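Local atomic coordinates of leucine aminopeptidase (Legionella pneumophila, PDB entry 5GNE), a protein that probably removes amino-terminal residues from peptides as a zinc-dependent aminopeptidase of family M28. Residues K155-Y160 with T175-D180; A185-A190 with K260-L265; T194-M199 with E238-I243; P200-D205 with S346-D351. All coordinates share one frame; numbering follows the deposited sequence.

Contact 1: residues K155-Y160 with T175-D180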
loop_
_atom_site.group_PDB
_atom_site.type_symbol
_atom_site.label_atom_id
_atom_site.label_comp_id
_atom_site.label_asym_id
_atom_site.label_seq_id
_atom_site.Cartn_x
_atom_site.Cartn_y
_atom_site.Cartn_z
ATOM N N LYS A 155 -2.789 -0.023 25.972
ATOM C CA LYS A 155 -3.894 -0.990 25.943
ATOM C C LYS A 155 -4.889 -0.554 24.902
ATOM O O LYS A 155 -5.847 -1.246 24.558
ATOM C CB LYS A 155 -4.577 -1.077 27.311
ATOM C CG LYS A 155 -3.657 -1.495 28.443
ATOM C CD LYS A 155 -3.235 -2.946 28.306
ATOM C CE LYS A 155 -2.395 -3.407 29.496
ATOM N NZ LYS A 155 -1.038 -2.784 29.520
ATOM N N ASP A 156 -4.568 0.607 24.372
ATOM C CA ASP A 156 -5.410 1.465 23.569
ATOM C C ASP A 156 -5.471 0.980 22.102
ATOM O O ASP A 156 -5.796 1.740 21.191
ATOM C CB ASP A 156 -4.818 2.870 23.671
ATOM C CG ASP A 156 -5.724 3.923 23.152
ATOM O OD1 ASP A 156 -6.919 3.630 22.960
ATOM O OD2 ASP A 156 -5.227 5.043 22.907
ATOM N N VAL A 157 -5.173 -0.300 21.893
ATOM C CA VAL A 157 -4.779 -0.818 20.593
ATOM C C VAL A 157 -5.581 -2.037 20.155
ATOM O O VAL A 157 -6.388 -2.578 20.908
ATOM C CB VAL A 157 -3.294 -1.222 20.578
ATOM C CG1 VAL A 157 -2.431 -0.035 20.874
ATOM C CG2 VAL A 157 -3.040 -2.326 21.605
ATOM N N GLU A 158 -5.376 -2.431 18.902
ATOM C CA GLU A 158 -5.965 -3.646 18.372
ATOM C C GLU A 158 -5.093 -4.150 17.222
ATOM O O GLU A 158 -4.409 -3.347 16.560
ATOM C CB GLU A 158 -7.379 -3.351 17.914
ATOM C CG GLU A 158 -8.366 -4.471 18.041
ATOM C CD GLU A 158 -9.748 -4.024 17.590
ATOM O OE1 GLU A 158 -9.972 -2.790 17.496
ATOM O OE2 GLU A 158 -10.615 -4.897 17.364
ATOM N N SER A 159 -5.040 -5.467 17.026
ATOM C CA SER A 159 -4.404 -6.036 15.830
ATOM C C SER A 159 -5.103 -7.325 15.420
ATOM O O SER A 159 -5.395 -8.165 16.256
ATOM C CB SER A 159 -2.905 -6.277 16.047
ATOM O OG SER A 159 -2.673 -7.354 16.936
ATOM N N TYR A 160 -5.387 -7.474 14.130
ATOM C CA TYR A 160 -6.006 -8.698 13.629
ATOM C C TYR A 160 -5.616 -9.034 12.212
ATOM O O TYR A 160 -5.255 -8.158 11.434
ATOM C CB TYR A 160 -7.519 -8.611 13.724
ATOM C CG TYR A 160 -8.107 -7.335 13.192
ATOM C CD1 TYR A 160 -8.117 -6.177 13.969
ATOM C CD2 TYR A 160 -8.676 -7.276 11.927
ATOM C CE1 TYR A 160 -8.678 -4.997 13.492
ATOM C CE2 TYR A 160 -9.241 -6.107 11.449
ATOM C CZ TYR A 160 -9.245 -4.971 12.230
ATOM O OH TYR A 160 -9.809 -3.802 11.758
ATOM N N THR A 175 -3.580 -3.096 12.141
ATOM C CA THR A 175 -3.317 -2.668 13.515
ATOM C C THR A 175 -3.822 -1.247 13.679
ATOM O O THR A 175 -3.979 -0.528 12.686
ATOM C CB THR A 175 -1.851 -2.693 13.868
ATOM O OG1 THR A 175 -1.202 -1.578 13.239
ATOM C CG2 THR A 175 -1.219 -4.010 13.433
ATOM N N VAL A 176 -4.139 -0.866 14.915
ATOM C CA VAL A 176 -4.651 0.467 15.182
ATOM C C VAL A 176 -4.184 0.965 16.524
ATOM O O VAL A 176 -4.215 0.240 17.510
ATOM C CB VAL A 176 -6.218 0.532 15.139
ATOM C CG1 VAL A 176 -6.848 -0.476 16.077
ATOM C CG2 VAL A 176 -6.705 1.942 15.476
ATOM N N ILE A 177 -3.759 2.220 16.563
ATOM C CA ILE A 177 -3.453 2.854 17.827
ATOM C C ILE A 177 -4.544 3.888 18.141
ATOM O O ILE A 177 -4.855 4.779 17.324
ATOM C CB ILE A 177 -2.077 3.516 17.805
ATOM C CG1 ILE A 177 -1.005 2.513 17.389
ATOM C CG2 ILE A 177 -1.735 4.051 19.178
ATOM C CD1 ILE A 177 0.323 3.151 17.219
ATOM N N GLY A 178 -5.123 3.759 19.329
ATOM C CA GLY A 178 -6.198 4.624 19.756
ATOM C C GLY A 178 -7.540 4.106 19.267
ATOM O O GLY A 178 -8.287 4.844 18.636
ATOM N N LYS A 179 -7.839 2.836 19.565
ATOM C CA LYS A 179 -9.084 2.176 19.136
ATOM C C LYS A 179 -10.323 2.917 19.641
ATOM O O LYS A 179 -11.394 2.816 19.058
ATOM C CB LYS A 179 -9.125 0.709 19.572
ATOM C CG LYS A 179 -9.170 0.494 21.068
ATOM C CD LYS A 179 -9.468 -0.961 21.377
ATOM C CE LYS A 179 -9.952 -1.148 22.805
ATOM N NZ LYS A 179 -10.185 -2.584 23.073
ATOM N N ASP A 180 -10.199 3.586 20.778
ATOM C CA ASP A 180 -11.352 4.230 21.408
ATOM C C ASP A 180 -11.450 5.710 21.063
ATOM O O ASP A 180 -12.342 6.390 21.554
ATOM C CB ASP A 180 -11.328 4.069 22.932
ATOM C CG ASP A 180 -11.341 2.617 23.371
ATOM O OD1 ASP A 180 -12.192 1.849 22.875
ATOM O OD2 ASP A 180 -10.532 2.262 24.257
#
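V157, E158 and S159 pair with I177, V176 and T175 across two antiparallel strands whose N-to-C directions stand at 175°. E158 and V176 are the hydrogen-bonded pair. E158 N gives to V176 O at 3.2 Å, and V176 N gives to E158 O at 3.0 Å. The pairs on either side, V157 with I177 and S159 with T175, are non-hydrogen-bonded. Next to this pairing, D156 O takes two backbone N-H groups, G178 N and K179 N, each at 2.8 Å. They arrive from opposite faces of its carbonyl plane. The bond from K179 is nearly straight (166°); the one from G178 is more bent. The D156 side chain lies over G178: with CG anti to the backbone N (chi1 -167°), OD2 comes to 3.3 Å from G178 CA. R154 pairs with the same oxygen in a salt bridge. The two strands form a beta hairpin at one border of the mixed sheet, where strand 157-164 is outermost within this chain. V157, I177, S159 and T175 share one face. There F145 of helix 132-151 covers V157, T175 and I177. S159 CB meets T175 CG2 at 3.8 Å, while S159 OG bonds to D146 and T175 OG1 to the carbonyl of F232. The other face carries E158 and V176, which run alongside each other, with E158 CB 3.5 Å from V176 CG1. The extended K179 chain runs perpendicular to E158, and K179 CD reaches 3.5 Å from V157 O.

Contact 2: residues A185-A190 with K260-L265. With SO4 (sulfate ion), chain E.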
loop_
_atom_site.group_PDB
_atom_site.type_symbol
_atom_site.label_atom_id
_atom_site.label_comp_id
_atom_site.label_asym_id
_atom_site.label_seq_id
_atom_site.Cartn_x
_atom_site.Cartn_y
_atom_site.Cartn_z
ATOM N N ALA A 185 -10.862 7.767 11.045
ATOM C CA ALA A 185 -9.533 7.265 11.274
ATOM C C ALA A 185 -8.547 7.742 10.198
ATOM O O ALA A 185 -8.927 8.240 9.130
ATOM C CB ALA A 185 -9.562 5.750 11.347
ATOM N N ILE A 186 -7.269 7.565 10.498
ATOM C CA ILE A 186 -6.229 7.766 9.527
ATOM C C ILE A 186 -5.669 6.398 9.253
ATOM O O ILE A 186 -5.552 5.603 10.160
ATOM C CB ILE A 186 -5.166 8.730 10.023
ATOM C CG1 ILE A 186 -5.799 10.100 10.208
ATOM C CG2 ILE A 186 -4.040 8.878 9.013
ATOM C CD1 ILE A 186 -4.958 10.963 11.077
ATOM N N VAL A 187 -5.412 6.101 7.983
ATOM C CA VAL A 187 -4.859 4.817 7.597
ATOM C C VAL A 187 -3.495 4.984 6.914
ATOM O O VAL A 187 -3.333 5.786 5.970
ATOM C CB VAL A 187 -5.816 4.047 6.666
ATOM C CG1 VAL A 187 -5.169 2.772 6.171
ATOM C CG2 VAL A 187 -7.122 3.737 7.378
ATOM N N ILE A 188 -2.535 4.212 7.392
ATOM C CA ILE A 188 -1.242 4.039 6.762
ATOM C C ILE A 188 -1.128 2.587 6.301
ATOM O O ILE A 188 -1.399 1.657 7.085
ATOM C CB ILE A 188 -0.058 4.306 7.744
ATOM C CG1 ILE A 188 -0.339 5.500 8.655
ATOM C CG2 ILE A 188 1.250 4.442 6.973
ATOM C CD1 ILE A 188 -0.487 6.798 7.897
ATOM N N GLY A 189 -0.683 2.358 5.082
ATOM C CA GLY A 189 -0.587 0.998 4.590
ATOM C C GLY A 189 0.629 0.782 3.718
ATOM O O GLY A 189 1.158 1.720 3.120
ATOM N N ALA A 190 1.069 -0.467 3.649
ATOM C CA ALA A 190 2.148 -0.883 2.758
ATOM C C ALA A 190 1.909 -2.350 2.485
ATOM O O ALA A 190 1.234 -3.003 3.263
ATOM C CB ALA A 190 3.515 -0.650 3.415
ATOM N N LYS A 260 -10.921 9.105 7.171
ATOM C CA LYS A 260 -10.743 10.443 6.620
ATOM C C LYS A 260 -9.603 10.535 5.615
ATOM O O LYS A 260 -9.578 11.431 4.791
ATOM C CB LYS A 260 -10.460 11.390 7.807
ATOM C CG LYS A 260 -10.288 12.881 7.494
ATOM C CD LYS A 260 -9.759 13.614 8.733
ATOM C CE LYS A 260 -10.071 15.096 8.679
ATOM N NZ LYS A 260 -11.443 15.405 9.125
ATOM N N ALA A 261 -8.644 9.615 5.696
ATOM C CA ALA A 261 -7.405 9.739 4.929
ATOM C C ALA A 261 -6.586 8.476 4.923
ATOM O O ALA A 261 -6.435 7.816 5.950
ATOM C CB ALA A 261 -6.541 10.867 5.473
ATOM N N VAL A 262 -6.018 8.191 3.760
ATOM C CA VAL A 262 -5.227 7.000 3.536
ATOM C C VAL A 262 -3.907 7.358 2.830
ATOM O O VAL A 262 -3.889 8.050 1.796
ATOM C CB VAL A 262 -6.023 5.956 2.698
ATOM C CG1 VAL A 262 -5.179 4.683 2.485
ATOM C CG2 VAL A 262 -7.344 5.608 3.382
ATOM N N MET A 263 -2.807 6.889 3.418
ATOM C CA MET A 263 -1.466 6.970 2.832
ATOM C C MET A 263 -0.974 5.605 2.415
ATOM O O MET A 263 -1.042 4.656 3.184
ATOM C CB MET A 263 -0.472 7.538 3.814
ATOM C CG MET A 263 1.002 7.638 3.268
ATOM S SD MET A 263 2.075 8.483 4.376
ATOM C CE MET A 263 1.751 10.094 3.862
ATOM N N GLN A 264 -0.486 5.517 1.179
ATOM C CA GLN A 264 0.104 4.286 0.672
ATOM C C GLN A 264 1.583 4.448 0.511
ATOM O O GLN A 264 2.065 5.399 -0.138
ATOM C CB GLN A 264 -0.519 3.881 -0.657
ATOM C CG GLN A 264 0.147 2.714 -1.335
ATOM C CD GLN A 264 -0.076 1.372 -0.677
ATOM O OE1 GLN A 264 -0.715 1.265 0.371
ATOM N NE2 GLN A 264 0.467 0.313 -1.310
ATOM N N LEU A 265 2.306 3.505 1.093
ATOM C CA LEU A 265 3.747 3.469 1.011
ATOM C C LEU A 265 4.159 2.266 0.195
ATOM O O LEU A 265 4.235 1.157 0.712
ATOM C CB LEU A 265 4.340 3.403 2.413
ATOM C CG LEU A 265 4.061 4.661 3.253
ATOM C CD1 LEU A 265 4.326 4.405 4.723
ATOM C CD2 LEU A 265 4.929 5.840 2.755
HETATM S S SO4 E . -14.282 14.000 12.355
HETATM O O1 SO4 E . -14.049 14.566 13.686
HETATM O O2 SO4 E . -13.510 14.725 11.341
HETATM O O3 SO4 E . -13.906 12.592 12.353
HETATM O O4 SO4 E . -15.707 14.098 12.050
#
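V187 and V262 are neighbours on one face of the sheet, with V187 CB 3.9 Å from V262 CG2. Both keep CG1 anti to the backbone N, so the two side chains lean alike. On the other face I188 uses two branches. Its CD1 lies 4.1 Å from M263 CB, and its CG2 lies 3.8 Å from L265 CD1. Beyond CB the M263 chain leads away from I188, and its side chain meets F368 of helix 355-373. That helix also covers I186 and A261, while M215 of helix 202-221 packs on I188. The two strands are parallel neighbours, 15° apart in direction, inside the mixed sheet of the alpha/beta core. Strand 230-235 flanks 185-191, and strand 328-332 flanks 259-264. Five backbone hydrogen bonds join the pair. V187 takes part in two: its N gives to A261 O at 2.8 Å, and its O accepts from M263 N. G189 N gives to M263 O, and G189 O accepts from L265 N. Over G189 the Q264 chain is bent at chi2 (71°), and OE1 comes to 3.6 Å from G189 C. Q264 NE2 is held by S316 and D317, and the Q264 side chain lies about 4 Å from that of the zinc ligand D266. At the other end K260 N gives to A185 O at 2.9 Å. K260 NZ makes a weak bond of 3.1 Å to O2 of a sulfate ion, probably from the crystallisation liquor, which E184 N and R228 also bind.

Contact 3: residues T194-M199 with E238-I243. With ZN (zinc ion), chain C.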
loop_
_atom_site.group_PDB
_atom_site.type_symbol
_atom_site.label_atom_id
_atom_site.label_comp_id
_atom_site.label_asym_id
_atom_site.label_seq_id
_atom_site.Cartn_x
_atom_site.Cartn_y
_atom_site.Cartn_z
ATOM N N THR A 194 5.715 -10.292 -1.918
ATOM C CA THR A 194 6.529 -10.183 -3.115
ATOM C C THR A 194 6.152 -11.281 -4.107
ATOM O O THR A 194 5.330 -12.128 -3.788
ATOM C CB THR A 194 8.006 -10.285 -2.757
ATOM O OG1 THR A 194 8.799 -9.923 -3.897
ATOM C CG2 THR A 194 8.307 -11.701 -2.370
ATOM N N LEU A 195 6.793 -11.324 -5.274
ATOM C CA LEU A 195 6.631 -12.476 -6.174
ATOM C C LEU A 195 7.285 -13.751 -5.636
ATOM O O LEU A 195 7.948 -13.738 -4.606
ATOM C CB LEU A 195 7.191 -12.176 -7.564
ATOM C CG LEU A 195 6.407 -11.136 -8.370
ATOM C CD1 LEU A 195 7.038 -10.989 -9.744
ATOM C CD2 LEU A 195 4.929 -11.501 -8.477
ATOM N N ASP A 196 7.098 -14.850 -6.359
ATOM C CA ASP A 196 7.677 -16.139 -5.986
ATOM C C ASP A 196 9.138 -16.207 -6.362
ATOM O O ASP A 196 9.633 -15.376 -7.127
ATOM C CB ASP A 196 6.948 -17.292 -6.669
ATOM C CG ASP A 196 5.518 -17.420 -6.215
ATOM O OD1 ASP A 196 5.303 -17.811 -5.048
ATOM O OD2 ASP A 196 4.615 -17.130 -7.035
ATOM N N GLY A 197 9.812 -17.222 -5.832
ATOM C CA GLY A 197 11.200 -17.471 -6.144
ATOM C C GLY A 197 12.124 -16.752 -5.192
ATOM O O GLY A 197 11.887 -16.701 -3.984
ATOM N N ASN A 198 13.196 -16.200 -5.740
ATOM C CA ASN A 198 14.135 -15.445 -4.936
ATOM C C ASN A 198 13.935 -13.932 -5.085
ATOM O O ASN A 198 14.419 -13.300 -6.029
ATOM C CB ASN A 198 15.547 -15.835 -5.297
ATOM C CG ASN A 198 16.557 -14.979 -4.595
ATOM O OD1 ASN A 198 16.583 -14.920 -3.367
ATOM N ND2 ASN A 198 17.406 -14.311 -5.367
ATOM N N MET A 199 13.215 -13.360 -4.131
ATOM C CA MET A 199 12.760 -11.975 -4.209
ATOM C C MET A 199 12.923 -11.294 -2.869
ATOM O O MET A 199 12.056 -11.391 -1.999
ATOM C CB MET A 199 11.297 -11.918 -4.646
ATOM C CG MET A 199 11.014 -12.551 -5.994
ATOM S SD MET A 199 11.503 -11.491 -7.363
ATOM C CE MET A 199 11.317 -12.619 -8.737
ATOM N N GLU A 238 -0.393 -8.042 -2.628
ATOM C CA GLU A 238 -0.486 -6.891 -3.527
ATOM C C GLU A 238 -0.009 -7.271 -4.929
ATOM O O GLU A 238 -0.478 -6.732 -5.925
ATOM C CB GLU A 238 0.304 -5.712 -2.981
ATOM C CG GLU A 238 0.205 -4.434 -3.803
ATOM C CD GLU A 238 1.274 -4.344 -4.891
ATOM O OE1 GLU A 238 2.169 -5.226 -4.937
ATOM O OE2 GLU A 238 1.224 -3.389 -5.698
ATOM N N GLU A 239 0.904 -8.232 -4.988
ATOM C CA GLU A 239 1.478 -8.682 -6.250
ATOM C C GLU A 239 0.535 -9.631 -6.972
ATOM O O GLU A 239 0.866 -10.157 -8.023
ATOM C CB GLU A 239 2.867 -9.317 -6.013
ATOM C CG GLU A 239 3.949 -8.310 -5.465
ATOM C CD GLU A 239 4.341 -7.261 -6.495
ATOM O OE1 GLU A 239 3.736 -7.298 -7.590
ATOM O OE2 GLU A 239 5.251 -6.419 -6.238
ATOM N N ARG A 240 -0.661 -9.811 -6.423
ATOM C CA ARG A 240 -1.711 -10.638 -7.049
ATOM C C ARG A 240 -2.948 -9.796 -7.354
ATOM O O ARG A 240 -4.037 -10.062 -6.849
ATOM C CB ARG A 240 -2.090 -11.821 -6.124
ATOM C CG ARG A 240 -0.863 -12.501 -5.486
ATOM C CD ARG A 240 -0.036 -13.286 -6.524
ATOM N NE ARG A 240 1.129 -13.872 -5.887
ATOM C CZ ARG A 240 1.859 -14.882 -6.360
ATOM N NH1 ARG A 240 1.538 -15.490 -7.494
ATOM N NH2 ARG A 240 2.902 -15.306 -5.654
ATOM N N GLY A 241 -2.780 -8.762 -8.166
ATOM C CA GLY A 241 -3.882 -7.886 -8.515
ATOM C C GLY A 241 -4.511 -7.145 -7.349
ATOM O O GLY A 241 -5.730 -6.952 -7.299
ATOM N N LEU A 242 -3.677 -6.769 -6.387
ATOM C CA LEU A 242 -4.105 -5.936 -5.255
ATOM C C LEU A 242 -5.171 -6.594 -4.392
ATOM O O LEU A 242 -5.927 -5.910 -3.703
ATOM C CB LEU A 242 -4.626 -4.573 -5.740
ATOM C CG LEU A 242 -3.835 -3.874 -6.852
ATOM C CD1 LEU A 242 -4.424 -2.490 -7.142
ATOM C CD2 LEU A 242 -2.372 -3.803 -6.524
ATOM N N ILE A 243 -5.223 -7.917 -4.390
ATOM C CA ILE A 243 -6.351 -8.579 -3.735
ATOM C C ILE A 243 -6.330 -8.450 -2.199
ATOM O O ILE A 243 -7.400 -8.369 -1.588
ATOM C CB ILE A 243 -6.467 -10.074 -4.158
ATOM C CG1 ILE A 243 -7.811 -10.654 -3.680
ATOM C CG2 ILE A 243 -5.294 -10.873 -3.647
ATOM C CD1 ILE A 243 -8.059 -12.124 -4.032
HETATM ZN ZN ZN C . 4.964 -4.298 -7.199
HETATM O O HOH W 1 7.770 -7.206 -4.969
HETATM O O HOH W 2 3.850 -2.577 -7.401
#
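D196 and R240 meet tip to tip, their side chains roughly perpendicular. R240 NH2 gives to D196 OD2 at 2.9 Å in a salt bridge that is nearly straight at hydrogen (163°). The oxygen lies near the guanidinium plane, at its edge. Seen from D196, however, the donor sits above the carboxylate, and the two flat groups are turned 63° apart. R240 reaches there by a bend at chi2 (-70°) followed by an extended stretch to the guanidinium. S128 takes up D196 OD1. L195 lies crosswise to E239, with L195 CD2 3.9 Å from E239 CB. E239 CG lies against the T194 backbone, 3.9 Å from T194 C. A bend at chi2 turns the E239 carboxylate to a zinc ion. OE2 binds the metal at 2.3 Å; OE1 stays 3.3 Å from zinc, so one oxygen does the binding. One water joins E239 OE2 to T194 OG1. D204 and H344 complete the protein ligands of this zinc. A second water sits 2.1 Å from zinc and donates to E238 OE2 over 3.2 Å. In this model E238 does not bind zinc directly but holds the metal-bound water, an arrangement consistent with the peptide hydrolysis expected of an M28 enzyme.

Contact 4: residues P200-D205 with S346-D351. With ZN (zinc ion), chain D.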
loop_
_atom_site.group_PDB
_atom_site.type_symbol
_atom_site.label_atom_id
_atom_site.label_comp_id
_atom_site.label_asym_id
_atom_site.label_seq_id
_atom_site.Cartn_x
_atom_site.Cartn_y
_atom_site.Cartn_z
ATOM N N PRO A 200 14.043 -10.591 -2.701
ATOM C CA PRO A 200 14.277 -9.847 -1.461
ATOM C C PRO A 200 13.261 -8.727 -1.303
ATOM O O PRO A 200 12.943 -8.336 -0.174
ATOM C CB PRO A 200 15.724 -9.320 -1.617
ATOM C CG PRO A 200 16.075 -9.505 -3.089
ATOM C CD PRO A 200 15.230 -10.646 -3.574
ATOM N N GLY A 201 12.791 -8.204 -2.434
ATOM C CA GLY A 201 11.746 -7.197 -2.467
ATOM C C GLY A 201 12.093 -6.057 -1.539
ATOM O O GLY A 201 11.245 -5.553 -0.808
ATOM N N ALA A 202 13.357 -5.653 -1.573
ATOM C CA ALA A 202 13.837 -4.645 -0.658
ATOM C C ALA A 202 13.110 -3.313 -0.835
ATOM O O ALA A 202 12.450 -2.849 0.089
ATOM C CB ALA A 202 15.321 -4.460 -0.830
ATOM N N ASP A 203 13.250 -2.687 -2.001
ATOM C CA ASP A 203 12.502 -1.464 -2.273
ATOM C C ASP A 203 11.023 -1.779 -2.463
ATOM O O ASP A 203 10.176 -1.066 -1.958
ATOM C CB ASP A 203 13.007 -0.761 -3.519
ATOM C CG ASP A 203 12.397 0.615 -3.695
ATOM O OD1 ASP A 203 12.204 1.285 -2.660
ATOM O OD2 ASP A 203 12.110 1.035 -4.851
ATOM N N ASP A 204 10.709 -2.855 -3.185
ATOM C CA ASP A 204 9.313 -3.212 -3.385
ATOM C C ASP A 204 8.767 -3.792 -2.110
ATOM O O ASP A 204 8.586 -4.995 -1.935
ATOM C CB ASP A 204 9.073 -4.144 -4.546
ATOM C CG ASP A 204 7.692 -3.951 -5.115
ATOM O OD1 ASP A 204 6.890 -3.303 -4.421
ATOM O OD2 ASP A 204 7.380 -4.415 -6.226
ATOM N N ASP A 205 8.685 -2.815 -1.221
ATOM C CA ASP A 205 7.989 -2.666 0.022
ATOM C C ASP A 205 8.376 -3.354 1.280
ATOM O O ASP A 205 7.618 -3.311 2.246
ATOM C CB ASP A 205 6.519 -2.828 -0.232
ATOM C CG ASP A 205 5.849 -1.483 -0.157
ATOM O OD1 ASP A 205 6.632 -0.497 -0.225
ATOM O OD2 ASP A 205 4.628 -1.386 0.024
ATOM N N SER A 346 15.430 -10.681 -8.408
ATOM C CA SER A 346 16.368 -11.052 -7.356
ATOM C C SER A 346 17.283 -9.919 -6.920
ATOM O O SER A 346 17.938 -10.022 -5.885
ATOM C CB SER A 346 17.199 -12.251 -7.811
ATOM O OG SER A 346 16.339 -13.358 -8.049
ATOM N N ASN A 347 17.372 -8.864 -7.722
ATOM C CA ASN A 347 18.250 -7.741 -7.390
ATOM C C ASN A 347 17.583 -6.538 -6.715
ATOM O O ASN A 347 18.186 -5.470 -6.616
ATOM C CB ASN A 347 18.979 -7.284 -8.646
ATOM C CG ASN A 347 19.903 -8.351 -9.184
ATOM O OD1 ASN A 347 20.954 -8.634 -8.598
ATOM N ND2 ASN A 347 19.501 -8.978 -10.287
ATOM N N ASP A 348 16.347 -6.712 -6.245
ATOM C CA ASP A 348 15.707 -5.716 -5.385
ATOM C C ASP A 348 16.242 -5.960 -3.982
ATOM O O ASP A 348 15.535 -6.468 -3.122
ATOM C CB ASP A 348 14.187 -5.840 -5.429
ATOM C CG ASP A 348 13.469 -4.639 -4.808
ATOM O OD1 ASP A 348 14.148 -3.704 -4.329
ATOM O OD2 ASP A 348 12.217 -4.637 -4.783
ATOM N N THR A 349 17.524 -5.647 -3.783
ATOM C CA THR A 349 18.236 -6.036 -2.568
ATOM C C THR A 349 18.415 -4.910 -1.584
ATOM O O THR A 349 18.347 -3.735 -1.942
ATOM C CB THR A 349 19.616 -6.570 -2.866
ATOM O OG1 THR A 349 20.388 -5.546 -3.508
ATOM C CG2 THR A 349 19.514 -7.813 -3.733
ATOM N N LEU A 350 18.643 -5.303 -0.337
ATOM C CA LEU A 350 18.924 -4.400 0.766
ATOM C C LEU A 350 19.896 -3.276 0.359
ATOM O O LEU A 350 19.718 -2.124 0.732
ATOM C CB LEU A 350 19.500 -5.201 1.940
ATOM C CG LEU A 350 19.838 -4.482 3.249
ATOM C CD1 LEU A 350 18.563 -3.953 3.873
ATOM C CD2 LEU A 350 20.577 -5.390 4.221
ATOM N N ASP A 351 20.927 -3.619 -0.404
ATOM C CA ASP A 351 22.009 -2.677 -0.711
ATOM C C ASP A 351 21.623 -1.567 -1.684
ATOM O O ASP A 351 22.367 -0.603 -1.898
ATOM C CB ASP A 351 23.166 -3.477 -1.262
ATOM C CG ASP A 351 23.448 -4.669 -0.409
ATOM O OD1 ASP A 351 24.203 -4.531 0.582
ATOM O OD2 ASP A 351 22.817 -5.721 -0.689
HETATM ZN ZN ZN D . 4.815 -2.448 -4.584
#
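D348 receives three backbone N-H groups from A202, D203 and D204. Its carbonyl O takes A202 N at 2.8 Å, with the donor above the carbonyl plane. Its side chain, with CG anti to the backbone N (chi1 -167°), carries the carboxylate to the next two. OD1 takes D203 N at 2.7 Å from above the carboxylate plane. OD2 takes D204 N at 2.8 Å through its syn lone pair, which makes D348 a second-shell residue holding the backbone of a zinc ligand. All three of its oxygens are thus gripped, and the carboxylate is fixed in rotation. G201 is the N-cap residue of helix 202-221, so the donors belong to the first turn. A negative group at this helix end would suit the helix dipole. In this zinc exopeptidase fold the loop 346-351 thereby closes on the start of helix 202-221, whose first turn carries the zinc ligand D204. Close carbon contacts lie beside these bonds. The P200 ring turns CG toward two carbonyl oxygens, 3.1 Å from D348 O and 3.4 Å from S346 O. P200 CG also makes an apolar contact with T349 CG2 at 3.9 Å. A202 CB packs on the T349 backbone, and T122 of helix 111-123 touches A202 as well. The metal bond comes from D204. Its OD1 binds zinc at 2.2 Å, in a site shared with H191 and D266.

In the fold
Contacts 1 and 2 belong to the same mixed sheet, with centres about 15 Å apart. Contact 1 sits at its border, about 30 Å in centre distance from contact 4 and away from the metals. Contact 2 lies deeper, and its strands lead at their C-terminal ends to the zinc ligands H191 and D266. It touches contact 4 where A190 CB lies 3.6 Å from D205 OD2. Contact 3 is nested in the chain loop that contact 2 closes. Contacts 3 and 4 alternate along the chain, centres about 13 Å apart. A probable hydrogen bond of 2.8 Å from S346 OG to N198 O joins them. E239 and D204 also meet at the zinc pair; D204 binds both ions.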